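Local coordinates for protein GTP pyrophosphokinase YjbM (PDB 5DEC) that makes the alarmone (p)ppGpp by transferring pyrophosphate from ATP to GDP or GTP, working as an allosterically regulated homotetramer, at residues D43-K55 with D79-D92. Residues are numbered along the deposited sequence; the frame is centred on the assembly and turned at random.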
loop_
_atom_site.group_PDB
_atom_site.type_symbol
_atom_site.label_atom_id
_atom_site.label_comp_id
_atom_site.label_asym_id
_atom_site.label_seq_id
_atom_site.Cartn_x
_atom_site.Cartn_y
_atom_site.Cartn_z
ATOM N N ASP B 43 -19.131 -14.677 -5.667
ATOM C CA ASP B 43 -19.982 -14.345 -6.806
ATOM C C ASP B 43 -19.419 -13.141 -7.561
ATOM O O ASP B 43 -18.209 -12.904 -7.563
ATOM C CB ASP B 43 -21.407 -14.040 -6.340
ATOM C CG ASP B 43 -21.460 -12.869 -5.378
ATOM O OD1 ASP B 43 -20.677 -12.858 -4.403
ATOM O OD2 ASP B 43 -22.271 -11.946 -5.611
ATOM N N HIS B 44 -20.302 -12.389 -8.213
ATOM C CA HIS B 44 -19.886 -11.216 -8.973
ATOM C C HIS B 44 -19.861 -9.983 -8.084
ATOM O O HIS B 44 -20.896 -9.557 -7.573
ATOM C CB HIS B 44 -20.807 -10.964 -10.170
ATOM C CG HIS B 44 -20.552 -9.650 -10.851
ATOM N ND1 HIS B 44 -19.404 -9.388 -11.561
ATOM C CD2 HIS B 44 -21.296 -8.517 -10.896
ATOM C CE1 HIS B 44 -19.454 -8.149 -12.032
ATOM N NE2 HIS B 44 -20.587 -7.602 -11.640
ATOM N N SER B 45 -18.689 -9.384 -7.922
ATOM C CA SER B 45 -18.610 -8.125 -7.181
ATOM C C SER B 45 -19.171 -6.974 -8.020
ATOM O O SER B 45 -18.869 -6.864 -9.204
ATOM C CB SER B 45 -17.169 -7.831 -6.765
ATOM O OG SER B 45 -17.072 -6.518 -6.242
ATOM N N PRO B 46 -20.018 -6.130 -7.419
ATOM C CA PRO B 46 -20.541 -4.952 -8.127
ATOM C C PRO B 46 -19.498 -3.833 -8.269
ATOM O O PRO B 46 -19.750 -2.827 -8.945
ATOM C CB PRO B 46 -21.722 -4.511 -7.250
ATOM C CG PRO B 46 -21.373 -4.998 -5.879
ATOM C CD PRO B 46 -20.623 -6.293 -6.082
ATOM N N ILE B 47 -18.343 -4.013 -7.646
ATOM C CA ILE B 47 -17.253 -3.051 -7.745
ATOM C C ILE B 47 -16.015 -3.702 -8.336
ATOM O O ILE B 47 -15.550 -4.741 -7.870
ATOM C CB ILE B 47 -16.903 -2.445 -6.376
ATOM C CG1 ILE B 47 -18.067 -1.587 -5.864
ATOM C CG2 ILE B 47 -15.604 -1.649 -6.453
ATOM C CD1 ILE B 47 -17.800 -0.967 -4.507
ATOM N N GLU B 48 -15.470 -3.086 -9.368
ATOM C CA GLU B 48 -14.269 -3.616 -9.975
ATOM C C GLU B 48 -13.034 -2.980 -9.294
ATOM O O GLU B 48 -12.146 -3.689 -8.834
ATOM C CB GLU B 48 -14.292 -3.346 -11.484
ATOM C CG GLU B 48 -13.301 -4.140 -12.265
ATOM C CD GLU B 48 -13.736 -5.586 -12.437
ATOM O OE1 GLU B 48 -14.760 -5.999 -11.839
ATOM O OE2 GLU B 48 -13.043 -6.311 -13.177
ATOM N N PHE B 49 -12.974 -1.653 -9.218
ATOM C CA PHE B 49 -11.959 -1.027 -8.377
ATOM C C PHE B 49 -12.367 0.377 -7.936
ATOM O O PHE B 49 -13.394 0.913 -8.363
ATOM C CB PHE B 49 -10.588 -0.981 -9.082
ATOM C CG PHE B 49 -10.537 -0.094 -10.301
ATOM C CD1 PHE B 49 -10.970 -0.548 -11.541
ATOM C CD2 PHE B 49 -10.000 1.185 -10.209
ATOM C CE1 PHE B 49 -10.891 0.280 -12.668
ATOM C CE2 PHE B 49 -9.922 2.024 -11.333
ATOM C CZ PHE B 49 -10.374 1.563 -12.561
ATOM N N VAL B 50 -11.569 0.945 -7.034
ATOM C CA VAL B 50 -11.884 2.201 -6.369
ATOM C C VAL B 50 -10.677 3.123 -6.385
ATOM O O VAL B 50 -9.595 2.691 -6.040
ATOM C CB VAL B 50 -12.312 1.966 -4.905
ATOM C CG1 VAL B 50 -12.675 3.273 -4.231
ATOM C CG2 VAL B 50 -13.475 0.991 -4.835
ATOM N N THR B 51 -10.854 4.372 -6.803
ATOM C CA THR B 51 -9.775 5.349 -6.707
ATOM C C THR B 51 -10.242 6.547 -5.908
ATOM O O THR B 51 -11.446 6.789 -5.780
ATOM C CB THR B 51 -9.308 5.854 -8.092
ATOM O OG1 THR B 51 -10.332 6.678 -8.678
ATOM C CG2 THR B 51 -8.974 4.683 -9.012
ATOM N N GLY B 52 -9.288 7.329 -5.418
ATOM C CA GLY B 52 -9.614 8.529 -4.679
ATOM C C GLY B 52 -8.531 9.577 -4.830
ATOM O O GLY B 52 -7.364 9.262 -5.066
ATOM N N ARG B 53 -8.931 10.829 -4.705
ATOM C CA ARG B 53 -8.058 11.949 -5.001
ATOM C C ARG B 53 -8.524 13.197 -4.254
ATOM O O ARG B 53 -9.730 13.471 -4.178
ATOM C CB ARG B 53 -8.025 12.155 -6.531
ATOM C CG ARG B 53 -8.088 13.575 -7.019
ATOM C CD ARG B 53 -6.777 14.292 -6.856
ATOM N NE ARG B 53 -5.719 13.868 -7.758
ATOM C CZ ARG B 53 -5.553 14.367 -8.976
ATOM N NH1 ARG B 53 -6.390 15.292 -9.434
ATOM N NH2 ARG B 53 -4.556 13.935 -9.734
ATOM N N VAL B 54 -7.575 13.953 -3.698
ATOM C CA VAL B 54 -7.862 15.304 -3.221
ATOM C C VAL B 54 -7.410 16.307 -4.278
ATOM O O VAL B 54 -6.303 16.207 -4.798
ATOM C CB VAL B 54 -7.176 15.605 -1.862
ATOM C CG1 VAL B 54 -7.296 17.089 -1.508
ATOM C CG2 VAL B 54 -7.777 14.747 -0.783
ATOM N N LYS B 55 -8.269 17.275 -4.573
ATOM C CA LYS B 55 -8.007 18.256 -5.618
ATOM C C LYS B 55 -6.747 19.080 -5.347
ATOM O O LYS B 55 -6.566 19.592 -4.245
ATOM C CB LYS B 55 -9.206 19.192 -5.746
ATOM C CG LYS B 55 -9.530 19.620 -7.157
ATOM C CD LYS B 55 -11.006 19.953 -7.310
ATOM C CE LYS B 55 -11.492 19.644 -8.717
ATOM N NZ LYS B 55 -12.806 20.288 -8.998
ATOM N N ASP B 79 -16.292 18.799 -4.045
ATOM C CA ASP B 79 -15.405 17.802 -4.640
ATOM C C ASP B 79 -13.925 18.071 -4.392
ATOM O O ASP B 79 -13.071 17.626 -5.157
ATOM C CB ASP B 79 -15.650 17.719 -6.142
ATOM C CG ASP B 79 -15.335 19.018 -6.849
ATOM O OD1 ASP B 79 -15.460 20.089 -6.217
ATOM O OD2 ASP B 79 -14.952 18.967 -8.032
ATOM N N ILE B 80 -13.619 18.762 -3.304
ATOM C CA ILE B 80 -12.240 18.882 -2.879
ATOM C C ILE B 80 -11.715 17.476 -2.635
ATOM O O ILE B 80 -10.612 17.119 -3.076
ATOM C CB ILE B 80 -12.123 19.763 -1.630
ATOM C CG1 ILE B 80 -12.523 21.193 -1.989
ATOM C CG2 ILE B 80 -10.703 19.733 -1.077
ATOM C CD1 ILE B 80 -12.721 22.088 -0.790
ATOM N N ALA B 81 -12.528 16.668 -1.959
ATOM C CA ALA B 81 -12.244 15.246 -1.808
ATOM C C ALA B 81 -13.135 14.457 -2.761
ATOM O O ALA B 81 -14.344 14.722 -2.853
ATOM C CB ALA B 81 -12.474 14.807 -0.380
ATOM N N GLY B 82 -12.561 13.496 -3.476
ATOM C CA GLY B 82 -13.364 12.720 -4.417
ATOM C C GLY B 82 -12.971 11.258 -4.488
ATOM O O GLY B 82 -11.792 10.913 -4.403
ATOM N N LEU B 83 -13.959 10.382 -4.652
ATOM C CA LEU B 83 -13.665 8.986 -4.940
ATOM C C LEU B 83 -14.351 8.581 -6.223
ATOM O O LEU B 83 -15.337 9.200 -6.643
ATOM C CB LEU B 83 -14.092 8.049 -3.811
ATOM C CG LEU B 83 -13.051 8.000 -2.689
ATOM C CD1 LEU B 83 -13.356 9.075 -1.660
ATOM C CD2 LEU B 83 -12.951 6.631 -2.071
ATOM N N ARG B 84 -13.820 7.554 -6.865
ATOM C CA ARG B 84 -14.496 7.016 -8.037
ATOM C C ARG B 84 -14.614 5.534 -7.874
ATOM O O ARG B 84 -13.629 4.849 -7.551
ATOM C CB ARG B 84 -13.757 7.366 -9.322
ATOM C CG ARG B 84 -13.670 8.874 -9.472
ATOM C CD ARG B 84 -13.382 9.353 -10.867
ATOM N NE ARG B 84 -13.482 10.809 -10.882
ATOM C CZ ARG B 84 -12.803 11.604 -11.698
ATOM N NH1 ARG B 84 -11.992 11.085 -12.610
ATOM N NH2 ARG B 84 -12.967 12.921 -11.621
ATOM N N ILE B 85 -15.828 5.044 -8.088
ATOM C CA ILE B 85 -16.094 3.624 -7.980
ATOM C C ILE B 85 -16.385 3.136 -9.399
ATOM O O ILE B 85 -17.303 3.639 -10.040
ATOM C CB ILE B 85 -17.296 3.334 -7.050
ATOM C CG1 ILE B 85 -17.039 3.887 -5.635
ATOM C CG2 ILE B 85 -17.565 1.849 -6.999
ATOM C CD1 ILE B 85 -18.269 3.747 -4.678
ATOM N N MET B 86 -15.602 2.169 -9.881
ATOM C CA MET B 86 -15.769 1.642 -11.242
ATOM C C MET B 86 -16.449 0.277 -11.185
ATOM O O MET B 86 -16.037 -0.587 -10.413
ATOM C CB MET B 86 -14.419 1.515 -11.947
ATOM C CG MET B 86 -14.114 2.676 -12.882
ATOM S SD MET B 86 -14.097 4.275 -12.040
ATOM C CE MET B 86 -12.639 4.125 -11.030
ATOM N N CYS B 87 -17.481 0.101 -12.004
ATOM C CA CYS B 87 -18.252 -1.138 -12.041
ATOM C C CYS B 87 -18.187 -1.779 -13.424
ATOM O O CYS B 87 -18.079 -1.085 -14.421
ATOM C CB CYS B 87 -19.716 -0.858 -11.674
ATOM S SG CYS B 87 -19.937 0.137 -10.186
ATOM N N GLN B 88 -18.304 -3.099 -13.478
ATOM C CA GLN B 88 -18.302 -3.831 -14.741
ATOM C C GLN B 88 -19.550 -3.589 -15.567
ATOM O O GLN B 88 -19.467 -3.368 -16.774
ATOM C CB GLN B 88 -18.164 -5.310 -14.446
ATOM C CG GLN B 88 -17.643 -6.143 -15.567
ATOM C CD GLN B 88 -17.086 -7.446 -15.049
ATOM O OE1 GLN B 88 -17.812 -8.255 -14.485
ATOM N NE2 GLN B 88 -15.784 -7.641 -15.207
ATOM N N PHE B 89 -20.709 -3.637 -14.919
ATOM C CA PHE B 89 -21.994 -3.535 -15.622
ATOM C C PHE B 89 -22.807 -2.325 -15.164
ATOM O O PHE B 89 -22.719 -1.902 -14.004
ATOM C CB PHE B 89 -22.832 -4.808 -15.414
ATOM C CG PHE B 89 -22.170 -6.054 -15.904
ATOM C CD1 PHE B 89 -22.187 -6.381 -17.253
ATOM C CD2 PHE B 89 -21.507 -6.900 -15.022
ATOM C CE1 PHE B 89 -21.566 -7.543 -17.711
ATOM C CE2 PHE B 89 -20.877 -8.061 -15.475
ATOM C CZ PHE B 89 -20.904 -8.382 -16.820
ATOM N N VAL B 90 -23.609 -1.780 -16.072
ATOM C CA VAL B 90 -24.487 -0.669 -15.747
ATOM C C VAL B 90 -25.387 -0.982 -14.543
ATOM O O VAL B 90 -25.611 -0.109 -13.691
ATOM C CB VAL B 90 -25.351 -0.280 -16.971
ATOM C CG1 VAL B 90 -26.471 0.652 -16.570
ATOM C CG2 VAL B 90 -24.483 0.360 -18.040
ATOM N N ASP B 91 -25.877 -2.222 -14.446
ATOM C CA ASP B 91 -26.774 -2.584 -13.335
ATOM C C ASP B 91 -26.031 -2.642 -11.993
ATOM O O ASP B 91 -26.641 -2.551 -10.926
ATOM C CB ASP B 91 -27.469 -3.913 -13.608
ATOM C CG ASP B 91 -28.866 -3.971 -13.004
ATOM O OD1 ASP B 91 -28.982 -4.189 -11.777
ATOM O OD2 ASP B 91 -29.847 -3.768 -13.755
ATOM N N ASP B 92 -24.713 -2.786 -12.046
ATOM C CA ASP B 92 -23.918 -2.733 -10.827
ATOM C C ASP B 92 -24.014 -1.374 -10.164
ATOM O O ASP B 92 -23.844 -1.267 -8.954
ATOM C CB ASP B 92 -22.454 -3.057 -11.105
ATOM C CG ASP B 92 -22.238 -4.508 -11.425
ATOM O OD1 ASP B 92 -23.051 -5.327 -10.942
ATOM O OD2 ASP B 92 -21.253 -4.827 -12.137
HETATM O O HOH W 1 -18.086 -4.830 -11.151
#
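Asp-92 OD2 is gripped from opposite faces of its carboxylate by His-44 NE2, 2.9 Å away in a nearly straight bond (173°) on the syn side, and by the backbone N of Phe-89; OD1 forms a salt bridge with Arg-198. His-44 CG stands anti to its backbone N (chi1 171°), which sends the imidazole across to the carboxylate, while Phe-89 turns its ring edge toward the imidazole face, offset edge-to-face. Replacing Asp-92 by alanine would probably leave His-44 NE2 and Phe-89 N without their common acceptor and the charge of Arg-198 without its mate. Glu-48 N and, weakly, Phe-49 N share Met-86 O, a classic beta bulge; Thr-51 with Arg-84 and Arg-53 with Gly-82 exchange reciprocal backbone bonds. Met-86 lays CB over the Phe-49 ring face and brings CE to 3.4 Å from Phe-49 CE2. On the sheet face of Val-50, Ile-85 CG2 packs against Ile-47 CG1. Lys-55 NZ forms a salt bridge with Asp-79 OD2 (2.7 Å), while OD1 pairs with Lys-63. Edge strand 49-54 thus pairs antiparallel with strand 81-87 in the RelA/SpoT synthetase sheet, allosteric-activator residues Glu-48 and Phe-49 at one end, the ATP site with magnesium-binding Asp-79 at the other.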